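Local atomic coordinates of branched-chain-amino-acid aminotransferase (Deinococcus radiodurans, PDB entry 3UYY), a protein that probably catalyses the reversible transfer of amino groups from leucine, valine and isoleucine to 2-oxoglutarate, using pyridoxal 5'-phosphate as cofactor. Residues S188-A193 against L211-E216; I236-A241 against P260-S265; L180-F185 against S327-V332. All coordinates share one frame; numbering follows the deposited sequence.

Contact 1: S188-A193 against L211-E216; sequences SDYDRA and LLPGYE. With PLP (pyridoxal-5'-phosphate), chain D.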
loop_
_atom_site.group_PDB
_atom_site.type_symbol
_atom_site.label_atom_id
_atom_site.label_comp_id
_atom_site.label_asym_id
_atom_site.label_seq_id
_atom_site.Cartn_x
_atom_site.Cartn_y
_atom_site.Cartn_z
ATOM N N SER B 188 12.365 -13.084 -7.658
ATOM C CA SER B 188 12.499 -11.723 -8.167
ATOM C C SER B 188 13.374 -10.879 -7.262
ATOM O O SER B 188 13.472 -11.147 -6.063
ATOM C CB SER B 188 11.113 -11.075 -8.292
ATOM O OG SER B 188 11.195 -9.733 -8.745
ATOM N N ASP B 189 14.011 -9.861 -7.827
ATOM C CA ASP B 189 14.852 -8.989 -7.013
ATOM C C ASP B 189 13.991 -7.974 -6.257
ATOM O O ASP B 189 14.476 -7.295 -5.347
ATOM C CB ASP B 189 15.900 -8.264 -7.870
ATOM C CG ASP B 189 17.038 -9.183 -8.314
ATOM O OD1 ASP B 189 18.131 -8.666 -8.633
ATOM O OD2 ASP B 189 16.842 -10.418 -8.359
ATOM N N TYR B 190 12.713 -7.890 -6.633
ATOM C CA TYR B 190 11.757 -6.981 -5.995
ATOM C C TYR B 190 11.207 -7.544 -4.656
ATOM O O TYR B 190 11.266 -8.749 -4.410
ATOM C CB TYR B 190 10.583 -6.720 -6.948
ATOM C CG TYR B 190 10.878 -5.772 -8.087
ATOM C CD1 TYR B 190 10.996 -6.234 -9.399
ATOM C CD2 TYR B 190 11.003 -4.405 -7.860
ATOM C CE1 TYR B 190 11.226 -5.350 -10.461
ATOM C CE2 TYR B 190 11.234 -3.515 -8.906
ATOM C CZ TYR B 190 11.342 -3.992 -10.203
ATOM O OH TYR B 190 11.564 -3.095 -11.231
ATOM N N ASP B 191 10.679 -6.675 -3.798
ATOM C CA ASP B 191 10.114 -7.119 -2.525
ATOM C C ASP B 191 8.665 -6.641 -2.391
ATOM O O ASP B 191 8.370 -5.479 -2.645
ATOM C CB ASP B 191 10.899 -6.546 -1.337
ATOM C CG ASP B 191 12.387 -6.862 -1.388
ATOM O OD1 ASP B 191 12.759 -8.058 -1.466
ATOM O OD2 ASP B 191 13.187 -5.903 -1.327
ATOM N N ARG B 192 7.758 -7.525 -1.990
ATOM C CA ARG B 192 6.364 -7.125 -1.797
ATOM C C ARG B 192 6.181 -6.552 -0.377
ATOM O O ARG B 192 5.121 -6.016 -0.044
ATOM C CB ARG B 192 5.424 -8.319 -2.001
ATOM C CG ARG B 192 5.617 -9.442 -1.004
ATOM C CD ARG B 192 4.674 -10.607 -1.271
ATOM N NE ARG B 192 3.382 -10.490 -0.588
ATOM C CZ ARG B 192 2.398 -9.678 -0.957
ATOM N NH1 ARG B 192 2.544 -8.892 -2.011
ATOM N NH2 ARG B 192 1.258 -9.665 -0.286
ATOM N N ALA B 193 7.215 -6.656 0.457
ATOM C CA ALA B 193 7.143 -6.135 1.818
ATOM C C ALA B 193 8.511 -5.959 2.467
ATOM O O ALA B 193 9.466 -6.666 2.138
ATOM C CB ALA B 193 6.280 -7.044 2.679
ATOM N N LEU B 211 2.634 -6.034 -8.038
ATOM C CA LEU B 211 2.053 -5.893 -9.361
ATOM C C LEU B 211 3.102 -6.043 -10.466
ATOM O O LEU B 211 2.985 -6.912 -11.329
ATOM C CB LEU B 211 1.348 -4.537 -9.448
ATOM C CG LEU B 211 -0.155 -4.538 -9.750
ATOM C CD1 LEU B 211 -0.882 -5.677 -9.024
ATOM C CD2 LEU B 211 -0.715 -3.178 -9.350
ATOM N N LEU B 212 4.134 -5.208 -10.424
ATOM C CA LEU B 212 5.189 -5.244 -11.429
ATOM C C LEU B 212 5.922 -6.589 -11.485
ATOM O O LEU B 212 6.134 -7.142 -12.563
ATOM C CB LEU B 212 6.184 -4.103 -11.187
ATOM C CG LEU B 212 7.311 -3.961 -12.221
ATOM C CD1 LEU B 212 6.755 -4.092 -13.639
ATOM C CD2 LEU B 212 7.982 -2.603 -12.040
ATOM N N PRO B 213 6.342 -7.126 -10.331
ATOM C CA PRO B 213 7.023 -8.414 -10.498
ATOM C C PRO B 213 6.142 -9.552 -11.033
ATOM O O PRO B 213 6.578 -10.324 -11.893
ATOM C CB PRO B 213 7.612 -8.696 -9.103
ATOM C CG PRO B 213 6.945 -7.683 -8.182
ATOM C CD PRO B 213 6.718 -6.494 -9.055
ATOM N N GLY B 214 4.905 -9.643 -10.543
ATOM C CA GLY B 214 4.009 -10.698 -10.994
ATOM C C GLY B 214 3.781 -10.618 -12.492
ATOM O O GLY B 214 3.702 -11.632 -13.189
ATOM N N TYR B 215 3.686 -9.382 -12.977
ATOM C CA TYR B 215 3.469 -9.084 -14.389
ATOM C C TYR B 215 4.623 -9.617 -15.231
ATOM O O TYR B 215 4.417 -10.235 -16.278
ATOM C CB TYR B 215 3.352 -7.568 -14.566
ATOM C CG TYR B 215 3.303 -7.100 -16.000
ATOM C CD1 TYR B 215 2.211 -7.395 -16.815
ATOM C CD2 TYR B 215 4.342 -6.340 -16.538
ATOM C CE1 TYR B 215 2.149 -6.945 -18.128
ATOM C CE2 TYR B 215 4.295 -5.881 -17.853
ATOM C CZ TYR B 215 3.193 -6.187 -18.642
ATOM O OH TYR B 215 3.127 -5.719 -19.938
ATOM N N GLU B 216 5.842 -9.366 -14.769
ATOM C CA GLU B 216 7.018 -9.830 -15.480
ATOM C C GLU B 216 7.126 -11.352 -15.477
ATOM O O GLU B 216 7.546 -11.945 -16.474
ATOM C CB GLU B 216 8.267 -9.212 -14.872
ATOM C CG GLU B 216 8.469 -7.780 -15.281
ATOM C CD GLU B 216 9.504 -7.092 -14.435
ATOM O OE1 GLU B 216 10.083 -6.089 -14.902
ATOM O OE2 GLU B 216 9.730 -7.549 -13.294
HETATM N N1 PLP D . -0.338 -14.859 1.077
HETATM C C2 PLP D . -0.817 -13.844 0.280
HETATM C C2A PLP D . 0.137 -12.703 -0.083
HETATM C C3 PLP D . -2.171 -13.907 -0.166
HETATM O O3 PLP D . -2.653 -12.921 -0.949
HETATM C C4 PLP D . -3.020 -15.020 0.217
HETATM C C4A PLP D . -4.518 -15.030 -0.312
HETATM C C5 PLP D . -2.430 -16.068 1.077
HETATM C C6 PLP D . -1.099 -15.952 1.480
HETATM C C5A PLP D . -3.135 -17.292 1.587
HETATM O O4P PLP D . -3.869 -17.091 2.749
HETATM P P PLP D . -5.183 -17.923 3.021
HETATM O O1P PLP D . -6.162 -17.670 1.977
HETATM O O2P PLP D . -5.645 -17.334 4.389
HETATM O O3P PLP D . -4.797 -19.338 3.272
#

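Contact 2: I236-A241 against P260-S265; sequences IEEAGA and PSILPS. With PLP (pyridoxal-5'-phosphate), chain D.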
loop_
_atom_site.group_PDB
_atom_site.type_symbol
_atom_site.label_atom_id
_atom_site.label_comp_id
_atom_site.label_asym_id
_atom_site.label_seq_id
_atom_site.Cartn_x
_atom_site.Cartn_y
_atom_site.Cartn_z
ATOM N N ILE B 236 13.170 -18.362 1.405
ATOM C CA ILE B 236 11.845 -18.305 0.788
ATOM C C ILE B 236 10.809 -17.682 1.699
ATOM O O ILE B 236 10.675 -18.067 2.859
ATOM C CB ILE B 236 11.333 -19.705 0.377
ATOM C CG1 ILE B 236 12.057 -20.173 -0.888
ATOM C CG2 ILE B 236 9.830 -19.660 0.137
ATOM C CD1 ILE B 236 11.619 -21.546 -1.370
ATOM N N GLU B 237 10.071 -16.725 1.152
ATOM C CA GLU B 237 9.030 -16.018 1.893
ATOM C C GLU B 237 7.629 -16.495 1.539
ATOM O O GLU B 237 6.996 -17.200 2.318
ATOM C CB GLU B 237 9.120 -14.513 1.615
ATOM C CG GLU B 237 10.261 -13.801 2.316
ATOM C CD GLU B 237 9.884 -13.313 3.704
ATOM O OE1 GLU B 237 9.098 -12.349 3.800
ATOM O OE2 GLU B 237 10.367 -13.891 4.701
ATOM N N GLU B 238 7.168 -16.112 0.346
ATOM C CA GLU B 238 5.819 -16.432 -0.133
ATOM C C GLU B 238 5.728 -16.379 -1.648
ATOM O O GLU B 238 6.711 -16.076 -2.309
ATOM C CB GLU B 238 4.839 -15.386 0.367
ATOM C CG GLU B 238 4.266 -15.579 1.706
ATOM C CD GLU B 238 3.056 -14.693 1.863
ATOM O OE1 GLU B 238 3.225 -13.449 1.907
ATOM O OE2 GLU B 238 1.935 -15.250 1.910
ATOM N N ALA B 239 4.522 -16.606 -2.177
ATOM C CA ALA B 239 4.273 -16.559 -3.624
ATOM C C ALA B 239 3.516 -15.309 -4.080
ATOM O O ALA B 239 3.313 -15.106 -5.278
ATOM C CB ALA B 239 3.502 -17.790 -4.081
ATOM N N GLY B 240 3.086 -14.469 -3.148
ATOM C CA GLY B 240 2.365 -13.279 -3.567
ATOM C C GLY B 240 0.854 -13.418 -3.456
ATOM O O GLY B 240 0.142 -12.429 -3.260
ATOM N N ALA B 241 0.358 -14.644 -3.586
ATOM C CA ALA B 241 -1.069 -14.891 -3.475
ATOM C C ALA B 241 -1.271 -16.196 -2.724
ATOM O O ALA B 241 -2.389 -16.726 -2.665
ATOM C CB ALA B 241 -1.704 -14.981 -4.860
ATOM N N PRO B 260 8.219 -12.928 9.987
ATOM C CA PRO B 260 7.363 -11.849 10.499
ATOM C C PRO B 260 6.771 -11.041 9.348
ATOM O O PRO B 260 5.889 -10.204 9.566
ATOM C CB PRO B 260 8.323 -10.994 11.321
ATOM C CG PRO B 260 9.476 -11.940 11.645
ATOM C CD PRO B 260 9.623 -12.716 10.375
ATOM N N SER B 261 7.267 -11.281 8.131
ATOM C CA SER B 261 6.793 -10.540 6.965
ATOM C C SER B 261 5.910 -11.313 5.978
ATOM O O SER B 261 5.522 -10.773 4.937
ATOM C CB SER B 261 7.980 -9.915 6.218
ATOM O OG SER B 261 8.899 -10.900 5.785
ATOM N N ILE B 262 5.591 -12.568 6.282
ATOM C CA ILE B 262 4.713 -13.316 5.387
ATOM C C ILE B 262 3.316 -13.298 5.978
ATOM O O ILE B 262 3.142 -13.138 7.186
ATOM C CB ILE B 262 5.164 -14.780 5.189
ATOM C CG1 ILE B 262 5.106 -15.532 6.518
ATOM C CG2 ILE B 262 6.558 -14.801 4.567
ATOM C CD1 ILE B 262 5.309 -17.025 6.386
ATOM N N LEU B 263 2.320 -13.445 5.113
ATOM C CA LEU B 263 0.926 -13.430 5.546
ATOM C C LEU B 263 0.609 -14.732 6.271
ATOM O O LEU B 263 0.987 -15.810 5.808
ATOM C CB LEU B 263 0.013 -13.274 4.322
ATOM C CG LEU B 263 -1.467 -12.897 4.483
ATOM C CD1 LEU B 263 -2.211 -14.009 5.185
ATOM C CD2 LEU B 263 -1.595 -11.588 5.262
ATOM N N PRO B 264 -0.052 -14.652 7.440
ATOM C CA PRO B 264 -0.376 -15.901 8.143
ATOM C C PRO B 264 -1.591 -16.576 7.490
ATOM O O PRO B 264 -2.743 -16.376 7.878
ATOM C CB PRO B 264 -0.610 -15.443 9.587
ATOM C CG PRO B 264 -1.076 -14.019 9.433
ATOM C CD PRO B 264 -0.198 -13.481 8.329
ATOM N N SER B 265 -1.289 -17.360 6.463
ATOM C CA SER B 265 -2.259 -18.106 5.664
ATOM C C SER B 265 -3.110 -19.076 6.480
ATOM O O SER B 265 -2.581 -19.930 7.200
ATOM C CB SER B 265 -1.506 -18.877 4.568
ATOM O OG SER B 265 -2.355 -19.742 3.834
HETATM N N1 PLP D . -0.338 -14.859 1.077
HETATM C C2 PLP D . -0.817 -13.844 0.280
HETATM C C2A PLP D . 0.137 -12.703 -0.083
HETATM C C3 PLP D . -2.171 -13.907 -0.166
HETATM O O3 PLP D . -2.653 -12.921 -0.949
HETATM C C4 PLP D . -3.020 -15.020 0.217
HETATM C C4A PLP D . -4.518 -15.030 -0.312
HETATM C C5 PLP D . -2.430 -16.068 1.077
HETATM C C6 PLP D . -1.099 -15.952 1.480
HETATM C C5A PLP D . -3.135 -17.292 1.587
HETATM O O4P PLP D . -3.869 -17.091 2.749
HETATM P P PLP D . -5.183 -17.923 3.021
HETATM O O1P PLP D . -6.162 -17.670 1.977
HETATM O O2P PLP D . -5.645 -17.334 4.389
HETATM O O3P PLP D . -4.797 -19.338 3.272
HETATM O O HOH W 1 5.027 -10.933 2.018
#

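Contact 3: L180-F185 against S327-V332; sequences LTPTNF and SEPGPV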
loop_
_atom_site.group_PDB
_atom_site.type_symbol
_atom_site.label_atom_id
_atom_site.label_comp_id
_atom_site.label_asym_id
_atom_site.label_seq_id
_atom_site.Cartn_x
_atom_site.Cartn_y
_atom_site.Cartn_z
ATOM N N LEU B 180 -5.262 -30.581 -10.102
ATOM C CA LEU B 180 -3.983 -30.585 -9.394
ATOM C C LEU B 180 -2.825 -30.667 -10.365
ATOM O O LEU B 180 -1.998 -31.578 -10.284
ATOM C CB LEU B 180 -3.887 -31.754 -8.412
ATOM C CG LEU B 180 -3.969 -31.357 -6.939
ATOM C CD1 LEU B 180 -3.585 -32.524 -6.047
ATOM C CD2 LEU B 180 -3.040 -30.186 -6.697
ATOM N N THR B 181 -2.774 -29.711 -11.286
ATOM C CA THR B 181 -1.715 -29.670 -12.280
ATOM C C THR B 181 -0.674 -28.660 -11.797
ATOM O O THR B 181 -1.013 -27.548 -11.395
ATOM C CB THR B 181 -2.277 -29.267 -13.685
ATOM O OG1 THR B 181 -2.127 -27.857 -13.895
ATOM C CG2 THR B 181 -3.763 -29.621 -13.781
ATOM N N PRO B 182 0.604 -29.043 -11.808
ATOM C CA PRO B 182 1.619 -28.098 -11.348
ATOM C C PRO B 182 1.886 -26.912 -12.270
ATOM O O PRO B 182 1.590 -26.944 -13.464
ATOM C CB PRO B 182 2.848 -28.983 -11.135
ATOM C CG PRO B 182 2.644 -30.093 -12.091
ATOM C CD PRO B 182 1.171 -30.391 -11.953
ATOM N N THR B 183 2.426 -25.851 -11.687
ATOM C CA THR B 183 2.744 -24.655 -12.428
ATOM C C THR B 183 4.074 -24.151 -11.855
ATOM O O THR B 183 4.405 -24.451 -10.708
ATOM C CB THR B 183 1.596 -23.613 -12.291
ATOM O OG1 THR B 183 1.772 -22.574 -13.266
ATOM C CG2 THR B 183 1.560 -23.018 -10.895
ATOM N N ASN B 184 4.832 -23.397 -12.648
ATOM C CA ASN B 184 6.145 -22.930 -12.227
ATOM C C ASN B 184 6.188 -21.516 -11.662
ATOM O O ASN B 184 5.329 -20.686 -11.961
ATOM C CB ASN B 184 7.125 -23.044 -13.401
ATOM C CG ASN B 184 6.975 -24.357 -14.164
ATOM O OD1 ASN B 184 6.889 -25.443 -13.564
ATOM N ND2 ASN B 184 6.948 -24.268 -15.493
ATOM N N PHE B 185 7.208 -21.257 -10.847
ATOM C CA PHE B 185 7.411 -19.965 -10.211
ATOM C C PHE B 185 8.835 -19.489 -10.416
ATOM O O PHE B 185 9.725 -20.287 -10.696
ATOM C CB PHE B 185 7.143 -20.057 -8.721
ATOM C CG PHE B 185 5.706 -20.225 -8.376
ATOM C CD1 PHE B 185 5.030 -21.380 -8.723
ATOM C CD2 PHE B 185 5.030 -19.225 -7.695
ATOM C CE1 PHE B 185 3.694 -21.543 -8.395
ATOM C CE2 PHE B 185 3.695 -19.370 -7.357
ATOM C CZ PHE B 185 3.018 -20.530 -7.704
ATOM N N SER B 327 4.472 -31.793 -14.655
ATOM C CA SER B 327 3.110 -32.058 -15.094
ATOM C C SER B 327 2.248 -32.824 -14.094
ATOM O O SER B 327 1.019 -32.808 -14.185
ATOM C CB SER B 327 3.146 -32.835 -16.412
ATOM O OG SER B 327 3.775 -34.093 -16.229
ATOM N N GLU B 328 2.889 -33.503 -13.151
ATOM C CA GLU B 328 2.160 -34.273 -12.156
ATOM C C GLU B 328 2.473 -33.795 -10.758
ATOM O O GLU B 328 3.573 -33.340 -10.490
ATOM C CB GLU B 328 2.518 -35.754 -12.268
ATOM C CG GLU B 328 1.781 -36.489 -13.363
ATOM C CD GLU B 328 0.287 -36.526 -13.113
ATOM O OE1 GLU B 328 -0.111 -36.867 -11.978
ATOM O OE2 GLU B 328 -0.486 -36.219 -14.049
ATOM N N PRO B 329 1.495 -33.865 -9.850
ATOM C CA PRO B 329 1.728 -33.430 -8.470
ATOM C C PRO B 329 2.287 -34.556 -7.598
ATOM O O PRO B 329 2.033 -35.729 -7.856
ATOM C CB PRO B 329 0.345 -32.982 -8.017
ATOM C CG PRO B 329 -0.560 -33.928 -8.761
ATOM C CD PRO B 329 0.051 -33.938 -10.145
ATOM N N GLY B 330 3.049 -34.187 -6.573
ATOM C CA GLY B 330 3.624 -35.165 -5.671
ATOM C C GLY B 330 2.555 -35.921 -4.908
ATOM O O GLY B 330 1.443 -35.424 -4.732
ATOM N N PRO B 331 2.867 -37.132 -4.428
ATOM C CA PRO B 331 1.899 -37.946 -3.684
ATOM C C PRO B 331 1.453 -37.397 -2.335
ATOM O O PRO B 331 0.313 -37.605 -1.924
ATOM C CB PRO B 331 2.601 -39.300 -3.566
ATOM C CG PRO B 331 4.064 -38.924 -3.531
ATOM C CD PRO B 331 4.148 -37.844 -4.593
ATOM N N VAL B 332 2.338 -36.719 -1.625
ATOM C CA VAL B 332 1.940 -36.167 -0.331
ATOM C C VAL B 332 1.014 -34.985 -0.599
ATOM O O VAL B 332 -0.005 -34.809 0.088
ATOM C CB VAL B 332 3.149 -35.667 0.488
ATOM C CG1 VAL B 332 2.661 -35.025 1.778
ATOM C CG2 VAL B 332 4.090 -36.824 0.794
#

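Contact 1: S188-A193 against L211-E216
Tyr-190 lays its side chain across Leu-212, Pro-213 and Glu-216, joining the loop after strand 183-187 to helix 204-219 of this class-IV aminotransferase fold. At the root of the side chain, CB of Tyr-190 packs 4.0 Å from CG of Pro-213, the two side chains crossing at about a right angle. The far end reaches Leu-212, whose CD2 lies 3.7 Å from Tyr-190 OH. The Glu-216 side chain also crosses that of Tyr-190 at about a right angle, its carboxylate plane 44° from the ring, with OE2 3.9 Å from Tyr-190 CE1. Ser-188 fixes the start of the loop: a chi1 of 178° swings OG away from the backbone N of Ser-188, and in an ST turn it accepts the N-H of Tyr-190 at 3.2 Å. The same OG sits at the edge of the Tyr-190 ring and 3.7 Å from Pro-213 CB. With an alanine here, the N-H of Tyr-190 would probably lose its mate and the turn that presents the ring to the helix would be less firmly set. Farther out, Val-225 and Tyr-227 of strand 224-228 pack on Pro-213, while Arg-107 and Leu-109 of the second subunit pack on Tyr-190 and Leu-212, respectively. Arg-192 makes a cation-pi contact with Tyr-207. Its chain bends at chi3 (-89°), and NH2 comes 3.2 Å from the methyl carbon C2A of the cofactor.

Contact 2: I236-A241 against P260-S265
Glu-238 OE1 is gripped from two directions: the backbone N of Leu-263 gives it a long, weak but nearly straight hydrogen bond (3.3 Å, 169° at the hydrogen), and a water donates to it at 3.1 Å. That water also donates to Ser-261 O, so it ties the carboxylate to the backbone of 260-265 at a second point. The other oxygen of Glu-238, OE2, lies 2.5 Å from the pyridine N1 of the cofactor, the place that an acidic residue commonly takes in aminotransferases. An extended chain beyond CG (chi2 -164°) carries the carboxylate there, past Ile-262, whose CB packs 3.7 Å from Glu-238 CG. Glu-237 goes another way. Bent at chi2 (-88°), it brings OE1 to the hydroxyl of Ser-261, which donates a very short bond of 2.5 Å, while OE2 is held by Ser-259. CG2 of Ile-262 packs against this side chain, 3.6 Å from Glu-237 OE1, and also nears the backbone carbonyl O of Glu-237. Both glutamates face Tyr-227 of the adjoining strand in a classic beta bulge, and the bulge precedes the cofactor-binding loop with Gly-240, whose backbone angles alone call for a residue without CB. On the opposite segment Leu-263 sets its CB 3.6 Å from N1 of the cofactor. Pro-264 then centres an inverse gamma turn leading to Ser-265, the N-cap of helix 266-276. Ser-265 OG accepts from Lys-268 N and donates to the phosphate oxygen O3P.

Contact 3: L180-F185 against S327-V332
Leu-180 O points at the ring of Pro-329 and stands 3.1 Å from its CD, almost equally near CG, with CB a little farther off. Pro-182 returns the arrangement: its CD lies 3.3 Å from Ser-327 O. Each proline therefore borders a carbonyl of the other segment, and, having no N-H, neither can offer that oxygen a backbone hydrogen bond. The Pro-182 ring also rests on the peptide that joins Ser-327 to Glu-328, its CG 3.6 Å from Glu-328 N.

Apolar packing completes the touch. CB of Leu-180 meets CG of Pro-329 at 4.0 Å. The two proline rings approach through their CD atoms, with Pro-182 CD 4.1 Å from Pro-329 CD. The side chain of Leu-180 touches Pro-310 and Tyr-337 as well as Pro-329.

Polar bonds tie 327-332 to residues outside it. The backbone N atoms of Ser-327 and Glu-328 are both hydrogen-bonded to Ser-325 OG, which is likely to steady the backbone whose carbonyl, Ser-327 O, meets Pro-182. Gly-330 takes the N-cap position, and Val-332 N is hydrogen-bonded to Glu-298 OE2 of strand 296-302.

The contact thus joins the lead-in to strand 183-187 with the loop that enters helix 331-344. Thr-183 and Phe-185 carry the first segment into the sheet through backbone hydrogen bonds to Gly-312 and Gly-313, respectively. Strand 183-187 runs parallel to both of its neighbours, 224-228 and 309-316; Pro-310 of the latter packs against Leu-180 and Pro-329 together, while Arg-334, in the first turn of the helix, packs on Pro-329.

How the contacts relate
Contacts 1 and 2 both reach the pyridoxal phosphate, and their centres lie about 13 Å apart. They meet where Arg-192 NE faces Glu-238 OE1 at 3.9 Å, a long and weak ion pair close to the pyridine end of the cofactor. Contact 2 spans the cofactor from pyridine to phosphate, whereas contact 1 meets its methyl C2A. Contact 3 stands farther off, its centre about 20 Å from that of contact 2 and 23 Å from that of contact 1. It begins the strand 183-187 from which the loop of contact 1 leaves, and its Phe-185 CE2 packs 3.6 Å from Ala-239 CB, just before the cofactor-binding Gly-240.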